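Local coordinates for protein 3-oxo-tetronate kinase (Cupriavidus necator, PDB 5DMH) that catalyses the ATP-dependent phosphorylation of 3-oxo-tetronate to 3-oxo-tetronate 4-phosphate, at residues R386-G392 / P428-K434. Numbering follows the deposited sequence.
Sequences RRFVVAG and PLALALK. With ADP (adenosine-5'-diphosphate), chain C.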
loop_
_atom_site.group_PDB
_atom_site.type_symbol
_atom_site.label_atom_id
_atom_site.label_comp_id
_atom_site.label_asym_id
_atom_site.label_seq_id
_atom_site.Cartn_x
_atom_site.Cartn_y
_atom_site.Cartn_z
ATOM N N ARG A 386 -6.322 3.664 21.603
ATOM C CA ARG A 386 -5.324 4.573 21.045
ATOM C C ARG A 386 -4.372 3.875 20.064
ATOM O O ARG A 386 -3.724 4.543 19.261
ATOM C CB ARG A 386 -4.505 5.221 22.159
ATOM C CG ARG A 386 -5.335 6.051 23.123
ATOM C CD ARG A 386 -5.686 7.398 22.529
ATOM N NE ARG A 386 -4.476 8.182 22.270
ATOM C CZ ARG A 386 -3.786 8.827 23.204
ATOM N NH1 ARG A 386 -4.188 8.806 24.468
ATOM N NH2 ARG A 386 -2.695 9.503 22.871
ATOM N N ARG A 387 -4.255 2.548 20.158
ATOM C CA ARG A 387 -3.331 1.797 19.276
ATOM C C ARG A 387 -4.116 0.817 18.415
ATOM O O ARG A 387 -4.875 0.002 18.929
ATOM C CB ARG A 387 -2.266 1.027 20.082
ATOM C CG ARG A 387 -1.356 1.898 20.966
ATOM C CD ARG A 387 -0.406 1.050 21.817
ATOM N NE ARG A 387 -1.139 0.332 22.847
ATOM C CZ ARG A 387 -0.911 -0.913 23.258
ATOM N NH1 ARG A 387 -1.681 -1.429 24.210
ATOM N NH2 ARG A 387 0.061 -1.647 22.749
ATOM N N PHE A 388 -3.920 0.917 17.104
ATOM C CA PHE A 388 -4.618 0.084 16.135
ATOM C C PHE A 388 -3.648 -0.578 15.192
ATOM O O PHE A 388 -2.929 0.111 14.441
ATOM C CB PHE A 388 -5.575 0.957 15.317
ATOM C CG PHE A 388 -6.606 1.672 16.129
ATOM C CD1 PHE A 388 -6.282 2.820 16.839
ATOM C CD2 PHE A 388 -7.924 1.228 16.151
ATOM C CE1 PHE A 388 -7.250 3.492 17.571
ATOM C CE2 PHE A 388 -8.876 1.900 16.880
ATOM C CZ PHE A 388 -8.547 3.015 17.590
ATOM N N VAL A 389 -3.643 -1.913 15.198
ATOM C CA VAL A 389 -2.916 -2.721 14.213
ATOM C C VAL A 389 -3.937 -3.331 13.263
ATOM O O VAL A 389 -4.838 -4.027 13.691
ATOM C CB VAL A 389 -2.129 -3.863 14.899
ATOM C CG1 VAL A 389 -1.419 -4.721 13.866
ATOM C CG2 VAL A 389 -1.149 -3.293 15.914
ATOM N N VAL A 390 -3.806 -3.013 11.979
ATOM C CA VAL A 390 -4.746 -3.419 10.960
ATOM C C VAL A 390 -4.028 -4.243 9.896
ATOM O O VAL A 390 -3.046 -3.794 9.324
ATOM C CB VAL A 390 -5.428 -2.213 10.295
ATOM C CG1 VAL A 390 -6.555 -2.690 9.382
ATOM C CG2 VAL A 390 -5.950 -1.200 11.325
ATOM N N ALA A 391 -4.540 -5.431 9.628
ATOM C CA ALA A 391 -3.973 -6.319 8.630
ATOM C C ALA A 391 -4.828 -6.285 7.387
ATOM O O ALA A 391 -6.011 -6.641 7.446
ATOM C CB ALA A 391 -3.883 -7.741 9.179
ATOM N N GLY A 392 -4.252 -5.817 6.271
ATOM C CA GLY A 392 -4.964 -5.768 5.015
ATOM C C GLY A 392 -5.060 -4.351 4.447
ATOM O O GLY A 392 -5.330 -3.384 5.162
ATOM N N PRO A 428 -2.648 11.787 20.051
ATOM C CA PRO A 428 -2.617 11.037 18.786
ATOM C C PRO A 428 -3.123 9.605 18.905
ATOM O O PRO A 428 -3.205 9.059 20.010
ATOM C CB PRO A 428 -1.125 11.018 18.418
ATOM C CG PRO A 428 -0.484 12.099 19.240
ATOM C CD PRO A 428 -1.307 12.180 20.510
ATOM N N LEU A 429 -3.455 9.018 17.764
ATOM C CA LEU A 429 -3.619 7.582 17.632
ATOM C C LEU A 429 -2.340 7.030 17.038
ATOM O O LEU A 429 -1.664 7.708 16.281
ATOM C CB LEU A 429 -4.796 7.232 16.724
ATOM C CG LEU A 429 -6.122 7.894 17.080
ATOM C CD1 LEU A 429 -7.188 7.539 16.052
ATOM C CD2 LEU A 429 -6.558 7.492 18.505
ATOM N N ALA A 430 -2.003 5.802 17.399
ATOM C CA ALA A 430 -0.864 5.128 16.794
ATOM C C ALA A 430 -1.401 3.976 15.967
ATOM O O ALA A 430 -2.197 3.158 16.452
ATOM C CB ALA A 430 0.097 4.631 17.860
ATOM N N LEU A 431 -0.978 3.930 14.707
ATOM C CA LEU A 431 -1.469 2.958 13.752
ATOM C C LEU A 431 -0.348 2.178 13.095
ATOM O O LEU A 431 0.692 2.746 12.754
ATOM C CB LEU A 431 -2.189 3.675 12.612
ATOM C CG LEU A 431 -3.376 4.582 12.951
ATOM C CD1 LEU A 431 -3.836 5.239 11.675
ATOM C CD2 LEU A 431 -4.470 3.770 13.499
ATOM N N ALA A 432 -0.590 0.897 12.854
ATOM C CA ALA A 432 0.295 0.093 12.017
ATOM C C ALA A 432 -0.610 -0.530 10.980
ATOM O O ALA A 432 -1.529 -1.283 11.316
ATOM C CB ALA A 432 1.024 -0.986 12.839
ATOM N N LEU A 433 -0.404 -0.144 9.730
ATOM C CA LEU A 433 -1.241 -0.559 8.629
ATOM C C LEU A 433 -0.438 -1.558 7.801
ATOM O O LEU A 433 0.414 -1.176 6.994
ATOM C CB LEU A 433 -1.631 0.651 7.773
ATOM C CG LEU A 433 -2.322 1.770 8.559
ATOM C CD1 LEU A 433 -2.771 2.913 7.655
ATOM C CD2 LEU A 433 -3.493 1.245 9.399
ATOM N N LYS A 434 -0.730 -2.827 8.018
ATOM C CA LYS A 434 0.060 -3.935 7.475
ATOM C C LYS A 434 -0.521 -4.496 6.184
ATOM O O LYS A 434 -1.556 -5.142 6.169
ATOM C CB LYS A 434 0.138 -5.054 8.517
ATOM C CG LYS A 434 1.028 -6.241 8.152
ATOM C CD LYS A 434 0.520 -7.495 8.861
ATOM C CE LYS A 434 -0.508 -8.205 8.004
ATOM N NZ LYS A 434 0.049 -9.385 7.336
HETATM P PB ADP C . -4.615 -7.779 1.499
HETATM O O1B ADP C . -3.720 -6.683 2.068
HETATM O O2B ADP C . -4.201 -9.150 2.007
HETATM O O3B ADP C . -4.791 -7.699 -0.010
HETATM P PA ADP C . -7.243 -6.561 1.924
HETATM O O1A ADP C . -7.824 -6.148 3.219
HETATM O O2A ADP C . -6.777 -5.566 0.917
HETATM O O3A ADP C . -6.053 -7.624 2.249
HETATM O "O5'" ADP C . -8.280 -7.459 1.092
HETATM C "C5'" ADP C . -8.889 -8.615 1.649
HETATM C "C4'" ADP C . -10.348 -8.661 1.205
HETATM O "O4'" ADP C . -10.874 -9.956 1.445
HETATM C "C3'" ADP C . -11.210 -7.681 1.991
HETATM O "O3'" ADP C . -12.245 -7.119 1.161
HETATM C "C2'" ADP C . -11.796 -8.560 3.051
HETATM O "O2'" ADP C . -12.937 -7.996 3.662
HETATM C "C1'" ADP C . -12.032 -9.825 2.261
HETATM N N9 ADP C . -12.175 -10.961 3.164
HETATM C C8 ADP C . -11.448 -11.219 4.278
HETATM N N7 ADP C . -11.880 -12.335 4.884
HETATM C C5 ADP C . -12.911 -12.796 4.137
HETATM C C6 ADP C . -13.832 -13.928 4.236
HETATM N N6 ADP C . -13.663 -14.787 5.263
HETATM N N1 ADP C . -14.757 -14.080 3.269
HETATM C C2 ADP C . -14.877 -13.214 2.241
HETATM N N3 ADP C . -14.085 -12.128 2.083
HETATM C C4 ADP C . -13.110 -11.884 3.009
#
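Arg386 holds the carbonyl of Pro428 side-on, with NE 2.7 Å from Pro428 O and NH2 of the same guanidinium also bonded to that oxygen. The oxygen lies at the guanidinium's edge, in its plane; the NH2 bond uses a lone pair, whereas NE is tilted from the carbonyl plane. Bends at chi2 and chi3 (-78° and -63°) curl the long chain round to this oxygen, a reach that suits arginine just ahead of the strand. Six backbone hydrogen bonds follow, from Ala430 N to Arg386 O (2.8 Å) through to Gly392 N to Lys434 O (2.8 Å). Phe388 and Val390 each bond through both N and O to residues flanking their partners, the pattern of parallel strands, and CA-H...O contacts such as Arg387 CA to Ala430 O (3.3 Å) supplement it.

Strands 387-391 and 430-434 thus run side by side in the nucleotide-binding C-terminal domain, with 288-292 on the far side of 387-391. Just after the strand, Gly392 is the N-cap of helix 393-403; with positive phi (121°) and no side chain, it lets ADP O1B come within 3.3 Å of Gly392 CA.

On the face bearing Phe388 and Val390, which helix 393-403 covers through Leu403, Thr395 and Ser396, leucine methyls pack against the first strand. Leu431 CD2 presses on Phe388 CB at 3.5 Å, while Leu429 CD2 meets the ring's edge. Further along, Val390 and Leu433 lie side by side, CG2 to CD2 4.0 Å. The other face pairs Val389 with the small Ala432, and helix 443-451 packs on Val389. There Lys434 passes its methylene CE over Ala391 CB at 3.6 Å, and its NZ lies among four acceptors, Gln302 OE1, Thr299 OG1 and the carbonyl oxygens of Gly436 and Phe438.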